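Cytolethal distending toxin subunit B (Escherichia coli, PDB 2F1N) nicks DNA as the endonuclease subunit of a tripartite toxin, very probably causing the DNA damage that arrests intoxicated cells at G2/M. Local coordinates at residues A[33-36]-A[37-41]; A[70-73]-A[74-77]; A[170-173]-A[174-177]; A[190-193]-A[194-198]; A[226-229]-A[230-233]. All coordinates share one frame; numbering follows the deposited sequence.

Interaction 1. Residues A[33-36]-A[37-41]; sequences KWNI and NVRQL
The helix widens where 33-36 passes into 37-41: V38 N bonds back five residues to K33 O (2.8 Å) and R39 N does the same to W34 O, a pi-type turn, before Q40 N returns to the alpha-helical bond with I36 O. On the inner side of this turn V38 lies beside the W34 indole, and the two side chains point the same way. Its CG2 sits over one face of the six-membered ring, 4.3 Å from the centroid, as a CH-pi contact, while CG1 comes within 3.7 Å of W34 CE3. The ring itself is anchored by W34 NE1, which bonds to A56 O, and it packs against strands 92-98 and 109-113. On the outer side, R39 runs alongside N35. Its chain bends at the third torsion (-77°), which turns the guanidinium back so that R39 NH2 donates to N35 OD1 at 3.1 Å, almost within the guanidinium plane. The N35 amide plane is nearly perpendicular to it, at 82°, and NE adds a weak bond to the backbone O of N35. R39 NH1 is taken by L84 O. Tryptophan buried inward and polar pair outward make this an amphipathic helix, the crossover element of the beta-alpha-beta unit formed by strand 18-25, helix 31-42 and strand 50-56 in the DNase I-like fold.

Interaction 2. Residues A[70-73]-A[74-77]; sequences IPSP and GIPV
S72 and I75 meet through the hydroxyl of the serine: S72 OG donates to I75 O over a short 2.5 Å, arriving in the carbonyl plane on a lone pair. The torsion that permits this places OG opposite the serine's own backbone N (chi1 175°), directing it across the inside of the bend, toward the returning chain. Between these residues the chain doubles back at P73, where G74 N makes a weak bond to S72 O at 2.9 Å. G74 follows with a positive phi of 69°, and its lack of a CB avoids a clash with P73 O. The proline ring is used on the side facing I75, its CG lying 3.8 Å from I75 CD1 as the two side chains pass at a slant. Nearer the base, the tip of I70 crosses V77 at about a right angle, CD1 standing 4.1 Å from V77 CG1. Outside the loop the set packs on strand 119-123, the edge of the six-stranded sheet: I70 touches V120, while S72, I75 and V77 all touch V122. I75 also reaches P132. An inverse gamma turn centred on P73 forms the tip of the surface loop that links strand 64-65 to strand 78-83 and rests on the edge of the other sheet.

Interaction 3. Residues A[170-173]-A[174-177]; sequences SRDP and VHQA
D172 is the N-cap of the short helix 173-176, and its carboxylate divides its work between V174 and H175. OD1 accepts a weak bond from V174 N at 3.1 Å, and OD2 another weak one, more bent, from H175 N at 3.3 Å. A stronger grip comes from the histidine ring: H175 ND1 donates to D172 OD2 at 2.6 Å with an N-H...O angle of 163°, on the anti side of the carboxylate. OD2 comes to the ring at its edge, close to the ring plane, and the planes of ring and carboxylate are turned 54° apart. This His-carboxylate bond ties the first helical turn to its own cap, and because H175 NE2 bonds in turn to E119 OE1 on strand 119-123, the imidazole bridges two acids, which would be expected to favour its protonated form. The helix proper shows in Q176 N, bonded to the backbone O of D172 at 3.0 Å. From that same residue the extended side chain passes P173, and Q176 NE2 makes a weak bond to S170 O at 2.8 Å. S170 also packs against the helix, with its CB 3.7 Å from H175 CB, while its hydroxyl turns back to F167 O near the end of helix 156-168.

Interaction 4. Residues A[190-193]-A[194-198]; sequences PADL and EMNLT
The amide of N196 donates through ND2 to D192 O at 2.9 Å, a nearly straight bond (165°) that lies in the carbonyl plane and close to the plane of the amide itself. It takes the place of a backbone N-H at the point where helix 190-194 runs out. Up to there the bonds are helical: E194 N reaches P190 O at 3.0 Å and M195 N reaches A191 O at 3.1 Å. N196 N, however, turns to L193 O (3.1 Å), coming from above that carbonyl's plane. With CG beside the backbone N (chi1 -73°), the asparagine side chain is directed back toward the last helical turn, so a carbonyl the main chain leaves is still satisfied. The chain then closes a type I turn from E194 to L197. M195 holds CG in the crowded position between its N and carbonyl carbon, which leaves M195 CG 3.8 Å from A191 O. On the inner side L193 CD1 meets L197 CD2 at 4.2 Å. All of this falls within the curated nuclear localization signal. D192 forms a salt bridge with R188, and T198, the N-cap of helix 199-203, bonds through its N to E161. Inward, L193 packs against A156 and P157 of helix 156-168 and against strands 205-208 and 222-228, while L197 rests on V160.

Interaction 5. Residues A[226-229]-A[230-233]; sequences AGNS and VAFR
N228 reaches over to V230 and A231 with a short side chain that is engaged from base to tip. Its CB lies 3.5 Å from A231 O, and CG is likewise close to that oxygen, at 3.4 Å. CG stands opposite the backbone N (chi1 -172°), which carries the amide into the bend of the chain after strand 222-228. There OD1 accepts twice: from V230 N at 3.0 Å, in the plane of the side-chain carbonyl, and from A231 N at 2.9 Å, an almost straight bond (175°) whose donor stands well above that plane. The first of these closes an Asx turn, and the second extends it by a residue. At the other branch, ND2 bonds to N179 OD1 and A177 O. After this turn the chain comes back along the strand, and F232 lays its ring obliquely beside the backbone it has just left, with CD1 3.8 Å from N228 N and CE1 3.8 Å from A226 O. S229 faces the other way, its OG bonded to Y164 O and W180 NE1. A buried amide with two donors on its oxygen and two acceptors at its nitrogen is fixed in rotation, since turning it over would set like against like on both branches.

Overall arrangement
All five contacts are local, yet their chemistry follows their place in the DNase I-like fold. Interaction 1, against the eight-stranded sheet, and interactions 4 and 5, about the six-stranded one, each combine buried side chains with exposed ones, whereas interactions 2 and 3 are surface contacts. Interactions 2 and 3 both lean on strand 119-123, the former by aliphatic packing and the latter through a histidine. Interactions 3 and 5 touch directly, V230 CG2 lying 3.3 Å from A177 CB, and interactions 4 and 5 share helix 156-168 and strand 205-208 as neighbours. Side-chain groups bond to the main chain at the helix start in 3, near the helix end in 4 and in the turn after the strand in 5.

Interaction 1. Residues A[33-36]-A[37-41]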
loop_
_atom_site.group_PDB
_atom_site.type_symbol
_atom_site.label_atom_id
_atom_site.label_comp_id
_atom_site.label_asym_id
_atom_site.label_seq_id
_atom_site.Cartn_x
_atom_site.Cartn_y
_atom_site.Cartn_z
ATOM N N LYS A 33 -4.756 -15.374 -7.639
ATOM C CA LYS A 33 -3.840 -14.421 -7.048
ATOM C C LYS A 33 -4.345 -13.967 -5.691
ATOM O O LYS A 33 -3.525 -13.793 -4.788
ATOM C CB LYS A 33 -3.592 -13.244 -7.960
ATOM C CG LYS A 33 -2.615 -13.613 -9.086
ATOM C CD LYS A 33 -2.619 -12.551 -10.172
ATOM C CE LYS A 33 -1.552 -12.925 -11.225
ATOM N NZ LYS A 33 -1.339 -11.873 -12.247
ATOM N N TRP A 34 -5.663 -13.788 -5.541
ATOM C CA TRP A 34 -6.199 -13.496 -4.201
ATOM C C TRP A 34 -6.290 -14.720 -3.296
ATOM O O TRP A 34 -5.722 -14.717 -2.217
ATOM C CB TRP A 34 -7.550 -12.809 -4.276
ATOM C CG TRP A 34 -7.404 -11.340 -4.551
ATOM C CD1 TRP A 34 -7.392 -10.702 -5.790
ATOM C CD2 TRP A 34 -7.302 -10.301 -3.563
ATOM N NE1 TRP A 34 -7.238 -9.345 -5.611
ATOM C CE2 TRP A 34 -7.208 -9.067 -4.263
ATOM C CE3 TRP A 34 -7.230 -10.303 -2.158
ATOM C CZ2 TRP A 34 -7.062 -7.834 -3.612
ATOM C CZ3 TRP A 34 -7.163 -9.069 -1.499
ATOM C CH2 TRP A 34 -7.058 -7.858 -2.231
ATOM N N ASN A 35 -6.988 -15.783 -3.753
ATOM C CA ASN A 35 -7.298 -16.917 -2.845
ATOM C C ASN A 35 -6.091 -17.742 -2.465
ATOM O O ASN A 35 -6.075 -18.330 -1.378
ATOM C CB ASN A 35 -8.414 -17.856 -3.368
ATOM C CG ASN A 35 -8.982 -18.806 -2.253
ATOM O OD1 ASN A 35 -9.266 -18.397 -1.107
ATOM N ND2 ASN A 35 -9.152 -20.096 -2.607
ATOM N N ILE A 36 -5.082 -17.750 -3.340
ATOM C CA ILE A 36 -3.810 -18.400 -3.006
ATOM C C ILE A 36 -2.706 -17.440 -2.583
ATOM O O ILE A 36 -2.254 -17.503 -1.449
ATOM C CB ILE A 36 -3.331 -19.329 -4.169
ATOM C CG1 ILE A 36 -4.495 -20.188 -4.647
ATOM C CG2 ILE A 36 -2.121 -20.182 -3.710
ATOM C CD1 ILE A 36 -4.942 -21.212 -3.652
ATOM N N ASN A 37 -2.297 -16.534 -3.465
ATOM C CA ASN A 37 -1.080 -15.746 -3.231
ATOM C C ASN A 37 -1.252 -14.647 -2.195
ATOM O O ASN A 37 -0.467 -14.556 -1.272
ATOM C CB ASN A 37 -0.528 -15.196 -4.527
ATOM C CG ASN A 37 -0.326 -16.305 -5.567
ATOM O OD1 ASN A 37 0.420 -17.274 -5.322
ATOM N ND2 ASN A 37 -0.988 -16.189 -6.685
ATOM N N VAL A 38 -2.292 -13.826 -2.310
ATOM C CA VAL A 38 -2.518 -12.852 -1.224
ATOM C C VAL A 38 -2.803 -13.530 0.122
ATOM O O VAL A 38 -2.287 -13.090 1.165
ATOM C CB VAL A 38 -3.699 -11.877 -1.588
ATOM C CG1 VAL A 38 -4.090 -11.092 -0.347
ATOM C CG2 VAL A 38 -3.324 -10.918 -2.770
ATOM N N ARG A 39 -3.588 -14.598 0.094
ATOM C CA ARG A 39 -3.887 -15.353 1.307
ATOM C C ARG A 39 -2.619 -15.807 2.041
ATOM O O ARG A 39 -2.521 -15.677 3.259
ATOM C CB ARG A 39 -4.719 -16.565 0.955
ATOM C CG ARG A 39 -5.028 -17.390 2.185
ATOM C CD ARG A 39 -5.650 -18.716 1.860
ATOM N NE ARG A 39 -7.060 -18.594 1.514
ATOM C CZ ARG A 39 -8.058 -18.677 2.409
ATOM N NH1 ARG A 39 -7.782 -18.837 3.687
ATOM N NH2 ARG A 39 -9.324 -18.591 2.015
ATOM N N GLN A 40 -1.659 -16.328 1.281
ATOM C CA GLN A 40 -0.376 -16.740 1.861
ATOM C C GLN A 40 0.418 -15.602 2.487
ATOM O O GLN A 40 1.030 -15.793 3.544
ATOM C CB GLN A 40 0.453 -17.529 0.823
ATOM C CG GLN A 40 -0.008 -19.052 0.620
ATOM C CD GLN A 40 -1.401 -19.443 1.191
ATOM O OE1 GLN A 40 -2.336 -19.790 0.419
ATOM N NE2 GLN A 40 -1.532 -19.430 2.529
ATOM N N LEU A 41 0.397 -14.419 1.866
ATOM C CA LEU A 41 1.068 -13.263 2.454
ATOM C C LEU A 41 0.502 -12.785 3.792
ATOM O O LEU A 41 1.288 -12.328 4.654
ATOM C CB LEU A 41 1.072 -12.092 1.474
ATOM C CG LEU A 41 2.097 -11.984 0.358
ATOM C CD1 LEU A 41 3.568 -11.917 0.821
ATOM C CD2 LEU A 41 1.933 -13.164 -0.473
#

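Interaction 2. Residues A[70-73]-A[74-77]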
loop_
_atom_site.group_PDB
_atom_site.type_symbol
_atom_site.label_atom_id
_atom_site.label_comp_id
_atom_site.label_asym_id
_atom_site.label_seq_id
_atom_site.Cartn_x
_atom_site.Cartn_y
_atom_site.Cartn_z
ATOM N N ILE A 70 -18.024 5.335 3.743
ATOM C CA ILE A 70 -16.673 5.879 3.671
ATOM C C ILE A 70 -16.696 7.192 2.908
ATOM O O ILE A 70 -17.053 7.213 1.698
ATOM C CB ILE A 70 -15.698 4.887 2.953
ATOM C CG1 ILE A 70 -15.603 3.560 3.727
ATOM C CG2 ILE A 70 -14.325 5.505 2.820
ATOM C CD1 ILE A 70 -14.869 2.369 2.904
ATOM N N PRO A 71 -16.307 8.288 3.556
ATOM C CA PRO A 71 -16.307 9.578 2.842
ATOM C C PRO A 71 -15.287 9.521 1.722
ATOM O O PRO A 71 -14.183 8.980 1.896
ATOM C CB PRO A 71 -15.933 10.613 3.925
ATOM C CG PRO A 71 -16.106 9.924 5.233
ATOM C CD PRO A 71 -15.880 8.431 4.968
ATOM N N SER A 72 -15.658 10.033 0.548
ATOM C CA SER A 72 -14.785 9.950 -0.608
ATOM C C SER A 72 -15.132 11.046 -1.609
ATOM O O SER A 72 -16.329 11.285 -1.813
ATOM C CB SER A 72 -14.956 8.600 -1.292
ATOM O OG SER A 72 -14.185 8.573 -2.479
ATOM N N PRO A 73 -14.126 11.669 -2.237
ATOM C CA PRO A 73 -14.380 12.733 -3.240
ATOM C C PRO A 73 -14.691 12.111 -4.599
ATOM O O PRO A 73 -13.958 12.311 -5.579
ATOM C CB PRO A 73 -13.062 13.518 -3.266
ATOM C CG PRO A 73 -11.979 12.428 -3.018
ATOM C CD PRO A 73 -12.669 11.407 -2.059
ATOM N N GLY A 74 -15.761 11.312 -4.640
ATOM C CA GLY A 74 -16.181 10.610 -5.843
ATOM C C GLY A 74 -15.228 9.496 -6.288
ATOM O O GLY A 74 -15.229 9.115 -7.462
ATOM N N ILE A 75 -14.452 8.932 -5.363
ATOM C CA ILE A 75 -13.638 7.778 -5.727
ATOM C C ILE A 75 -14.181 6.500 -5.093
ATOM O O ILE A 75 -14.288 6.464 -3.862
ATOM C CB ILE A 75 -12.200 8.001 -5.307
ATOM C CG1 ILE A 75 -11.603 9.214 -6.042
ATOM C CG2 ILE A 75 -11.349 6.692 -5.545
ATOM C CD1 ILE A 75 -10.444 9.836 -5.309
ATOM N N PRO A 76 -14.517 5.493 -5.909
ATOM C CA PRO A 76 -15.036 4.214 -5.421
ATOM C C PRO A 76 -14.133 3.596 -4.370
ATOM O O PRO A 76 -12.939 3.417 -4.610
ATOM C CB PRO A 76 -15.035 3.341 -6.674
ATOM C CG PRO A 76 -15.298 4.334 -7.767
ATOM C CD PRO A 76 -14.509 5.523 -7.399
ATOM N N VAL A 77 -14.696 3.301 -3.206
ATOM C CA VAL A 77 -13.971 2.573 -2.179
ATOM C C VAL A 77 -14.966 1.779 -1.319
ATOM O O VAL A 77 -16.013 2.294 -0.939
ATOM C CB VAL A 77 -13.078 3.478 -1.291
ATOM C CG1 VAL A 77 -12.242 2.631 -0.251
ATOM C CG2 VAL A 77 -12.144 4.343 -2.154
#

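Interaction 3. Residues A[170-173]-A[174-177]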
loop_
_atom_site.group_PDB
_atom_site.type_symbol
_atom_site.label_atom_id
_atom_site.label_comp_id
_atom_site.label_asym_id
_atom_site.label_seq_id
_atom_site.Cartn_x
_atom_site.Cartn_y
_atom_site.Cartn_z
ATOM N N SER A 170 -4.185 18.941 8.497
ATOM C CA SER A 170 -5.293 18.510 9.360
ATOM C C SER A 170 -5.527 19.539 10.458
ATOM O O SER A 170 -4.586 20.112 10.975
ATOM C CB SER A 170 -5.028 17.166 10.024
ATOM O OG SER A 170 -4.637 16.152 9.097
ATOM N N ARG A 171 -6.796 19.801 10.751
ATOM C CA ARG A 171 -7.150 20.682 11.854
ATOM C C ARG A 171 -6.783 20.113 13.234
ATOM O O ARG A 171 -6.458 20.882 14.143
ATOM C CB ARG A 171 -8.642 21.024 11.769
ATOM C CG ARG A 171 -8.919 22.070 10.686
ATOM C CD ARG A 171 -10.399 22.452 10.498
ATOM N NE ARG A 171 -10.624 23.232 9.277
ATOM C CZ ARG A 171 -9.863 24.263 8.873
ATOM N NH1 ARG A 171 -8.813 24.663 9.592
ATOM N NH2 ARG A 171 -10.153 24.897 7.739
ATOM N N ASP A 172 -6.860 18.789 13.385
ATOM C CA ASP A 172 -6.568 18.067 14.652
ATOM C C ASP A 172 -5.084 17.837 14.806
ATOM O O ASP A 172 -4.505 17.160 13.970
ATOM C CB ASP A 172 -7.218 16.651 14.566
ATOM C CG ASP A 172 -6.886 15.761 15.759
ATOM O OD1 ASP A 172 -6.495 16.275 16.844
ATOM O OD2 ASP A 172 -6.987 14.494 15.710
ATOM N N PRO A 173 -4.440 18.323 15.871
ATOM C CA PRO A 173 -3.006 18.128 16.040
ATOM C C PRO A 173 -2.586 16.653 16.127
ATOM O O PRO A 173 -1.505 16.287 15.676
ATOM C CB PRO A 173 -2.720 18.869 17.375
ATOM C CG PRO A 173 -3.840 19.882 17.450
ATOM C CD PRO A 173 -5.019 19.161 16.943
ATOM N N VAL A 174 -3.453 15.795 16.661
ATOM C CA VAL A 174 -3.129 14.364 16.706
ATOM C C VAL A 174 -3.102 13.763 15.274
ATOM O O VAL A 174 -2.215 12.971 14.962
ATOM C CB VAL A 174 -4.120 13.576 17.601
ATOM C CG1 VAL A 174 -3.903 12.053 17.461
ATOM C CG2 VAL A 174 -3.959 14.039 19.110
ATOM N N HIS A 175 -3.998 14.219 14.401
ATOM C CA HIS A 175 -3.884 13.794 12.990
ATOM C C HIS A 175 -2.665 14.381 12.277
ATOM O O HIS A 175 -2.075 13.740 11.391
ATOM C CB HIS A 175 -5.145 14.171 12.204
ATOM C CG HIS A 175 -6.253 13.179 12.359
ATOM N ND1 HIS A 175 -6.949 13.035 13.539
ATOM C CD2 HIS A 175 -6.813 12.317 11.475
ATOM C CE1 HIS A 175 -7.865 12.091 13.393
ATOM N NE2 HIS A 175 -7.795 11.629 12.157
ATOM N N GLN A 176 -2.270 15.601 12.634
ATOM C CA GLN A 176 -1.098 16.185 11.981
ATOM C C GLN A 176 0.144 15.343 12.244
ATOM O O GLN A 176 1.033 15.282 11.408
ATOM C CB GLN A 176 -0.832 17.650 12.454
ATOM C CG GLN A 176 -1.891 18.690 12.036
ATOM C CD GLN A 176 -1.782 19.974 12.881
ATOM O OE1 GLN A 176 -0.677 20.397 13.203
ATOM N NE2 GLN A 176 -2.928 20.585 13.223
ATOM N N ALA A 177 0.199 14.683 13.409
ATOM C CA ALA A 177 1.381 13.947 13.832
ATOM C C ALA A 177 1.299 12.454 13.683
ATOM O O ALA A 177 2.082 11.730 14.291
ATOM C CB ALA A 177 1.757 14.341 15.355
#

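Interaction 4. Residues A[190-193]-A[194-198]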
loop_
_atom_site.group_PDB
_atom_site.type_symbol
_atom_site.label_atom_id
_atom_site.label_comp_id
_atom_site.label_asym_id
_atom_site.label_seq_id
_atom_site.Cartn_x
_atom_site.Cartn_y
_atom_site.Cartn_z
ATOM N N PRO A 190 14.255 4.374 -6.135
ATOM C CA PRO A 190 14.233 5.127 -4.870
ATOM C C PRO A 190 15.004 6.469 -4.873
ATOM O O PRO A 190 14.485 7.500 -4.455
ATOM C CB PRO A 190 14.857 4.136 -3.901
ATOM C CG PRO A 190 14.469 2.834 -4.421
ATOM C CD PRO A 190 14.605 2.955 -5.898
ATOM N N ALA A 191 16.260 6.464 -5.304
ATOM C CA ALA A 191 16.999 7.727 -5.369
ATOM C C ALA A 191 16.381 8.738 -6.330
ATOM O O ALA A 191 16.479 9.963 -6.106
ATOM C CB ALA A 191 18.495 7.477 -5.719
ATOM N N ASP A 192 15.751 8.237 -7.415
ATOM C CA ASP A 192 15.065 9.100 -8.338
ATOM C C ASP A 192 13.856 9.797 -7.734
ATOM O O ASP A 192 13.581 10.935 -8.054
ATOM C CB ASP A 192 14.644 8.330 -9.595
ATOM C CG ASP A 192 14.222 9.232 -10.686
ATOM O OD1 ASP A 192 15.094 9.981 -11.210
ATOM O OD2 ASP A 192 13.056 9.296 -11.119
ATOM N N LEU A 193 13.119 9.099 -6.869
ATOM C CA LEU A 193 12.064 9.750 -6.117
ATOM C C LEU A 193 12.649 10.767 -5.091
ATOM O O LEU A 193 12.173 11.897 -5.036
ATOM C CB LEU A 193 11.283 8.683 -5.347
ATOM C CG LEU A 193 10.154 9.194 -4.454
ATOM C CD1 LEU A 193 9.106 10.058 -5.249
ATOM C CD2 LEU A 193 9.498 7.935 -3.837
ATOM N N GLU A 194 13.656 10.355 -4.323
ATOM C CA GLU A 194 14.161 11.168 -3.195
ATOM C C GLU A 194 14.618 12.542 -3.683
ATOM O O GLU A 194 14.262 13.575 -3.079
ATOM C CB GLU A 194 15.314 10.431 -2.468
ATOM C CG GLU A 194 15.986 11.251 -1.363
ATOM C CD GLU A 194 15.097 11.481 -0.147
ATOM O OE1 GLU A 194 13.976 10.917 -0.081
ATOM O OE2 GLU A 194 15.528 12.238 0.767
ATOM N N MET A 195 15.356 12.557 -4.803
ATOM C CA MET A 195 15.953 13.803 -5.345
ATOM C C MET A 195 14.934 14.789 -5.941
ATOM O O MET A 195 15.259 15.958 -6.200
ATOM C CB MET A 195 17.111 13.531 -6.316
ATOM C CG MET A 195 16.685 13.362 -7.783
ATOM S SD MET A 195 17.952 12.605 -8.831
ATOM C CE MET A 195 18.653 13.923 -9.672
ATOM N N ASN A 196 13.723 14.291 -6.179
ATOM C CA ASN A 196 12.625 15.058 -6.727
ATOM C C ASN A 196 11.540 15.439 -5.709
ATOM O O ASN A 196 10.504 15.980 -6.067
ATOM C CB ASN A 196 12.101 14.349 -7.987
ATOM C CG ASN A 196 13.078 14.519 -9.140
ATOM O OD1 ASN A 196 13.250 15.643 -9.594
ATOM N ND2 ASN A 196 13.741 13.438 -9.583
ATOM N N LEU A 197 11.808 15.181 -4.438
ATOM C CA LEU A 197 10.948 15.671 -3.364
ATOM C C LEU A 197 11.379 17.060 -2.903
ATOM O O LEU A 197 12.555 17.399 -2.994
ATOM C CB LEU A 197 10.976 14.709 -2.171
ATOM C CG LEU A 197 10.430 13.324 -2.467
ATOM C CD1 LEU A 197 10.792 12.417 -1.353
ATOM C CD2 LEU A 197 8.910 13.393 -2.667
ATOM N N THR A 198 10.425 17.867 -2.431
ATOM C CA THR A 198 10.787 19.153 -1.822
ATOM C C THR A 198 11.629 18.961 -0.562
ATOM O O THR A 198 11.609 17.922 0.085
ATOM C CB THR A 198 9.552 20.014 -1.466
ATOM O OG1 THR A 198 8.695 19.247 -0.609
ATOM C CG2 THR A 198 8.699 20.304 -2.668
#

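Interaction 5. Residues A[226-229]-A[230-233]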
loop_
_atom_site.group_PDB
_atom_site.type_symbol
_atom_site.label_atom_id
_atom_site.label_comp_id
_atom_site.label_asym_id
_atom_site.label_seq_id
_atom_site.Cartn_x
_atom_site.Cartn_y
_atom_site.Cartn_z
ATOM N N ALA A 226 8.209 6.198 4.540
ATOM C CA ALA A 226 7.673 6.421 5.888
ATOM C C ALA A 226 7.878 7.887 6.238
ATOM O O ALA A 226 8.893 8.486 5.857
ATOM C CB ALA A 226 8.426 5.531 6.937
ATOM N N GLY A 227 6.896 8.482 6.908
ATOM C CA GLY A 227 7.035 9.883 7.224
ATOM C C GLY A 227 6.162 10.357 8.367
ATOM O O GLY A 227 5.372 9.595 8.915
ATOM N N ASN A 228 6.344 11.624 8.744
ATOM C CA ASN A 228 5.528 12.261 9.747
ATOM C C ASN A 228 5.544 13.758 9.459
ATOM O O ASN A 228 6.625 14.371 9.316
ATOM C CB ASN A 228 6.078 12.008 11.166
ATOM C CG ASN A 228 5.140 12.497 12.216
ATOM O OD1 ASN A 228 4.815 13.704 12.308
ATOM N ND2 ASN A 228 4.652 11.557 13.038
ATOM N N SER A 229 4.359 14.339 9.324
ATOM C CA SER A 229 4.267 15.705 8.795
ATOM C C SER A 229 4.602 16.795 9.812
ATOM O O SER A 229 4.751 17.968 9.421
ATOM C CB SER A 229 2.907 15.972 8.189
ATOM O OG SER A 229 2.719 15.010 7.137
ATOM N N VAL A 230 4.690 16.423 11.082
ATOM C CA VAL A 230 5.044 17.441 12.100
ATOM C C VAL A 230 6.312 17.115 12.849
ATOM O O VAL A 230 7.087 18.040 13.194
ATOM C CB VAL A 230 3.878 17.855 13.008
ATOM C CG1 VAL A 230 2.842 18.585 12.166
ATOM C CG2 VAL A 230 3.274 16.720 13.623
ATOM N N ALA A 231 6.558 15.839 13.095
ATOM C CA ALA A 231 7.786 15.478 13.800
ATOM C C ALA A 231 8.297 14.122 13.386
ATOM O O ALA A 231 7.940 13.113 13.955
ATOM C CB ALA A 231 7.601 15.538 15.313
ATOM N N PHE A 232 9.179 14.146 12.418
ATOM C CA PHE A 232 9.748 12.943 11.882
ATOM C C PHE A 232 10.993 12.504 12.638
ATOM O O PHE A 232 11.915 13.294 12.828
ATOM C CB PHE A 232 10.123 13.147 10.422
ATOM C CG PHE A 232 10.680 11.916 9.791
ATOM C CD1 PHE A 232 9.894 10.772 9.688
ATOM C CD2 PHE A 232 12.010 11.869 9.359
ATOM C CE1 PHE A 232 10.414 9.600 9.138
ATOM C CE2 PHE A 232 12.523 10.689 8.805
ATOM C CZ PHE A 232 11.730 9.573 8.692
ATOM N N ARG A 233 11.046 11.226 12.996
ATOM C CA ARG A 233 12.310 10.609 13.396
ATOM C C ARG A 233 12.485 9.309 12.616
ATOM O O ARG A 233 11.546 8.508 12.526
ATOM C CB ARG A 233 12.356 10.317 14.902
ATOM C CG ARG A 233 12.468 11.564 15.803
ATOM C CD ARG A 233 11.118 12.013 16.353
ATOM N NE ARG A 233 11.196 13.052 17.387
ATOM C CZ ARG A 233 10.138 13.525 18.046
ATOM N NH1 ARG A 233 8.918 13.046 17.798
ATOM N NH2 ARG A 233 10.290 14.473 18.964
#